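BtGH115A (Bacteroides thetaiotaomicron, PDB 5BY3) is a family GH115 glycoside hydrolase, a 4-O-methyl-alpha-glucuronidase with specificity for decorated arabinogalactans. Local coordinates at residues P246-K260 with N268-V280. Numbering follows the deposited sequence.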
# COMPACT_ATOMS: atom_id res chain seq x y z
N PRO A 246 12.57 -15.51 9.06
CA PRO A 246 11.88 -16.50 9.89
C PRO A 246 11.86 -16.24 11.36
O PRO A 246 10.81 -16.48 11.97
CB PRO A 246 12.67 -17.78 9.64
CG PRO A 246 13.31 -17.59 8.32
CD PRO A 246 13.67 -16.14 8.30
N MSE A 247 12.96 -15.77 11.97
CA MSE A 247 12.35 -16.06 13.34
C MSE A 247 12.57 -14.85 14.13
O MSE A 247 13.49 -14.82 14.96
CB MSE A 247 12.87 -17.26 14.18
CG MSE A 247 12.44 -18.65 13.73
SE MSE A 247 10.67 -19.10 14.46
CE MSE A 247 11.38 -19.22 16.27
N ALA A 248 11.77 -13.83 13.86
CA ALA A 248 12.14 -12.45 14.22
C ALA A 248 13.61 -12.15 13.81
O ALA A 248 14.25 -11.25 14.35
CB ALA A 248 11.92 -12.22 15.70
N CYS A 249 14.10 -12.91 12.82
CA CYS A 249 15.52 -13.00 12.49
C CYS A 249 15.84 -12.51 11.10
O CYS A 249 15.57 -13.17 10.10
CB CYS A 249 16.02 -14.45 12.65
SG CYS A 249 16.80 -14.71 14.25
N ASN A 250 16.43 -11.34 11.06
CA ASN A 250 16.85 -10.73 9.81
C ASN A 250 18.16 -11.38 9.29
O ASN A 250 19.25 -10.93 9.62
CB ASN A 250 16.98 -9.20 9.99
CG ASN A 250 17.63 -8.52 8.79
OD1 ASN A 250 17.98 -9.16 7.79
ND2 ASN A 250 17.81 -7.22 8.90
N ALA A 251 18.03 -12.42 8.48
CA ALA A 251 19.18 -13.10 7.91
C ALA A 251 20.05 -12.15 7.08
O ALA A 251 21.29 -12.11 7.24
CB ALA A 251 18.71 -14.25 7.08
N ALA A 252 19.38 -11.32 6.26
CA ALA A 252 20.03 -10.34 5.34
C ALA A 252 21.17 -9.57 5.97
O ALA A 252 22.27 -9.56 5.42
CB ALA A 252 19.00 -9.39 4.73
N GLY A 253 20.92 -8.98 7.14
CA GLY A 253 21.90 -8.23 7.91
C GLY A 253 22.62 -9.00 9.01
O GLY A 253 23.81 -8.80 9.22
N GLU A 254 21.89 -9.88 9.71
CA GLU A 254 22.39 -10.55 10.95
C GLU A 254 23.24 -11.76 10.69
O GLU A 254 24.17 -11.97 11.43
CB GLU A 254 21.26 -10.98 11.91
CG GLU A 254 20.51 -9.82 12.53
CD GLU A 254 19.46 -10.25 13.52
OE1 GLU A 254 18.28 -10.46 13.14
OE2 GLU A 254 19.82 -10.39 14.69
N TRP A 255 22.94 -12.54 9.66
CA TRP A 255 23.67 -13.78 9.40
C TRP A 255 25.19 -13.62 9.26
O TRP A 255 25.96 -14.46 9.76
CB TRP A 255 23.10 -14.57 8.23
CG TRP A 255 23.81 -15.89 8.10
CD1 TRP A 255 24.77 -16.23 7.18
CD2 TRP A 255 23.67 -17.04 8.97
NE1 TRP A 255 25.21 -17.51 7.40
CE2 TRP A 255 24.55 -18.04 8.48
CE3 TRP A 255 22.86 -17.33 10.08
CZ2 TRP A 255 24.66 -19.30 9.07
CZ3 TRP A 255 22.97 -18.59 10.68
CH2 TRP A 255 23.86 -19.56 10.17
N LYS A 256 25.61 -12.56 8.59
CA LYS A 256 27.04 -12.30 8.45
C LYS A 256 27.65 -11.74 9.76
O LYS A 256 28.85 -11.76 9.90
CB LYS A 256 27.34 -11.43 7.22
CG LYS A 256 27.20 -9.92 7.40
CD LYS A 256 25.88 -9.38 6.85
CE LYS A 256 25.98 -8.96 5.39
NZ LYS A 256 24.72 -8.30 4.91
N ILE A 257 26.82 -11.26 10.68
CA ILE A 257 27.29 -10.73 11.98
C ILE A 257 27.42 -11.81 13.11
O ILE A 257 28.39 -11.78 13.88
CB ILE A 257 26.41 -9.53 12.47
CG1 ILE A 257 26.65 -8.27 11.63
CG2 ILE A 257 26.63 -9.21 13.94
CD1 ILE A 257 25.47 -7.29 11.63
N ARG A 258 26.46 -12.74 13.17
CA ARG A 258 26.21 -13.61 14.32
C ARG A 258 26.14 -15.12 13.96
O ARG A 258 26.15 -15.98 14.85
CB ARG A 258 24.82 -13.31 14.88
CG ARG A 258 24.55 -12.14 15.82
CD ARG A 258 23.02 -12.02 15.99
NE ARG A 258 22.38 -13.34 16.10
CZ ARG A 258 21.11 -13.65 15.86
NH1 ARG A 258 20.25 -12.75 15.45
NH2 ARG A 258 20.70 -14.88 16.02
N GLY A 259 25.98 -15.43 12.68
CA GLY A 259 25.84 -16.83 12.24
C GLY A 259 27.18 -17.45 11.91
O GLY A 259 28.22 -16.79 11.99
N LYS A 260 27.16 -18.73 11.56
CA LYS A 260 28.39 -19.48 11.26
C LYS A 260 28.18 -20.43 10.10
O LYS A 260 27.29 -21.27 10.15
CB LYS A 260 28.92 -20.21 12.52
CG LYS A 260 29.94 -19.40 13.34
CD LYS A 260 30.08 -19.89 14.79
CE LYS A 260 29.09 -19.20 15.73
NZ LYS A 260 28.43 -20.13 16.69
N ASN A 268 23.84 -27.54 7.53
CA ASN A 268 24.37 -26.71 8.62
C ASN A 268 23.26 -26.31 9.61
O ASN A 268 23.39 -25.31 10.33
CB ASN A 268 25.07 -25.47 8.02
CG ASN A 268 25.96 -24.74 9.01
OD1 ASN A 268 26.68 -25.33 9.82
ND2 ASN A 268 25.92 -23.41 8.95
N SER A 269 22.19 -27.11 9.67
CA SER A 269 21.08 -26.85 10.63
C SER A 269 21.43 -26.52 12.09
O SER A 269 20.74 -25.73 12.69
CB SER A 269 19.98 -27.93 10.59
OG SER A 269 20.50 -29.21 10.83
N PRO A 270 22.50 -27.13 12.66
CA PRO A 270 22.77 -26.70 14.05
C PRO A 270 23.08 -25.24 14.26
O PRO A 270 22.62 -24.65 15.24
CB PRO A 270 23.95 -27.58 14.47
CG PRO A 270 23.69 -28.84 13.73
CD PRO A 270 23.11 -28.45 12.39
N ALA A 271 23.86 -24.65 13.34
CA ALA A 271 24.22 -23.22 13.43
C ALA A 271 23.00 -22.34 13.11
O ALA A 271 22.86 -21.26 13.65
CB ALA A 271 25.38 -22.90 12.50
N VAL A 272 22.12 -22.82 12.24
CA VAL A 272 20.98 -22.02 11.83
C VAL A 272 20.02 -22.01 13.01
O VAL A 272 19.61 -20.91 13.45
CB VAL A 272 20.36 -22.52 10.50
CG1 VAL A 272 19.05 -21.83 10.19
CG2 VAL A 272 21.33 -22.26 9.34
N TYR A 273 19.75 -23.20 13.56
CA TYR A 273 18.93 -23.35 14.77
C TYR A 273 19.41 -22.45 15.91
O TYR A 273 18.60 -21.73 16.49
CB TYR A 273 18.78 -24.83 15.20
CG TYR A 273 17.95 -25.02 16.45
CD1 TYR A 273 18.52 -24.86 17.72
CD2 TYR A 273 16.60 -25.35 16.37
CE1 TYR A 273 17.76 -25.02 18.88
CE2 TYR A 273 15.83 -25.52 17.51
CZ TYR A 273 16.41 -25.37 18.76
OH TYR A 273 15.67 -25.52 19.91
N GLN A 274 20.71 -22.48 16.20
CA GLN A 274 21.31 -21.67 17.26
C GLN A 274 21.01 -20.19 17.05
O GLN A 274 20.48 -19.54 17.93
CB GLN A 274 22.83 -21.87 17.28
CG GLN A 274 23.31 -23.23 17.81
CD GLN A 274 24.83 -23.34 17.95
OE1 GLN A 274 25.59 -22.70 17.21
NE2 GLN A 274 25.28 -24.14 18.92
N PHE A 275 21.40 -19.68 15.88
CA PHE A 275 21.09 -18.35 15.35
C PHE A 275 19.66 -17.89 15.71
O PHE A 275 19.49 -16.90 16.42
CB PHE A 275 21.32 -18.40 13.82
CG PHE A 275 20.89 -17.17 13.08
CD1 PHE A 275 21.66 -16.00 13.12
CD2 PHE A 275 19.74 -17.18 12.30
CE1 PHE A 275 21.28 -14.87 12.42
CE2 PHE A 275 19.35 -16.05 11.60
CZ PHE A 275 20.13 -14.90 11.66
N TRP A 276 18.65 -18.62 15.25
CA TRP A 276 17.24 -18.38 15.59
C TRP A 276 16.99 -18.34 17.11
O TRP A 276 16.41 -17.37 17.61
CB TRP A 276 16.37 -19.47 14.97
CG TRP A 276 16.28 -19.47 13.51
CD1 TRP A 276 16.48 -18.40 12.67
CD2 TRP A 276 15.90 -20.55 12.67
NE1 TRP A 276 16.30 -18.77 11.38
CE2 TRP A 276 15.92 -20.07 11.34
CE3 TRP A 276 15.57 -21.89 12.91
CZ2 TRP A 276 15.60 -20.88 10.23
CZ3 TRP A 276 15.24 -22.69 11.82
CH2 TRP A 276 15.26 -22.19 10.49
N GLU A 277 17.49 -19.37 17.81
CA GLU A 277 17.29 -19.58 19.25
C GLU A 277 17.67 -18.40 20.11
O GLU A 277 16.90 -18.00 21.00
CB GLU A 277 18.03 -20.82 19.73
CG GLU A 277 18.08 -20.99 21.25
CD GLU A 277 18.87 -22.21 21.68
OE1 GLU A 277 18.25 -23.19 22.16
OE2 GLU A 277 20.12 -22.17 21.51
N ASP A 278 18.85 -17.84 19.88
CA ASP A 278 19.33 -16.75 20.72
C ASP A 278 18.33 -15.61 20.72
O ASP A 278 18.11 -14.98 21.75
CB ASP A 278 20.69 -16.27 20.22
CG ASP A 278 21.77 -17.34 20.32
OD1 ASP A 278 21.51 -18.38 20.96
OD2 ASP A 278 22.89 -17.11 19.77
N ARG A 279 17.71 -15.41 19.56
CA ARG A 279 16.76 -14.33 19.29
C ARG A 279 15.41 -14.58 19.96
O ARG A 279 14.92 -13.72 20.66
CB ARG A 279 16.61 -14.14 17.78
CG ARG A 279 15.42 -13.30 17.32
CD ARG A 279 15.47 -11.84 17.78
NE ARG A 279 16.81 -11.26 17.78
CZ ARG A 279 17.44 -10.83 16.71
NH1 ARG A 279 16.85 -10.89 15.51
NH2 ARG A 279 18.65 -10.33 16.81
N VAL A 280 14.81 -15.74 19.72
CA VAL A 280 13.61 -16.17 20.42
C VAL A 280 13.75 -16.03 21.96
O VAL A 280 12.80 -15.65 22.61
CB VAL A 280 13.23 -17.60 20.04
CG1 VAL A 280 11.85 -17.99 20.55
CG2 VAL A 280 13.29 -17.77 18.53
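A knob-into-hole packing joins two helices of the GH115 TIM-barrel region: F275, on helix 265-283, pushes its ring among A251, E254, W255 and R258 of the short helix 251-258. The axes of helix 251-258 and helix 268-280 cross at 110°. W255 meets the F275 face with its benzo edge, a T-shaped pair with planes at 78° and CE3 of W255 over the centre of the ring. With CG of F275 anti to the backbone N (chi1 173°), the ring reaches into this pocket. The R258 guanidinium, tilted modestly from the plane of that ring, has F275 CD1 over one face, toward its rim, while C249 SG comes obliquely, 4.4 Å from the F275 centroid.

A salt-bridge network runs alongside. The E254 carboxylate and R279 guanidinium are nearly coplanar; R279 NH1 gives E254 OE1 a straight bond of 2.8 Å on its syn lone pair, and also reaches A248 O at 2.9 Å. R258 NH1 approaches E254 OE2 from above the carboxylate plane, so the acid probably balances both positive charges. A leucine in place of R279 would probably leave the E254 carboxylate without this arginine, E282 without this salt bridge and A248 O without this donor.

At one end M247 CG lies over the W276 indole, 4.1 Å from the centroid of its five-membered ring; at the other, N268 ND2 bonds K260 O at 2.8 Å. E282 takes R279 NE, and W255 NE1 bonds G261 O between the helices. Both helices lie in the chain between barrel strands 238-239 and 290-291, with helix 308-329 against W276 and P246.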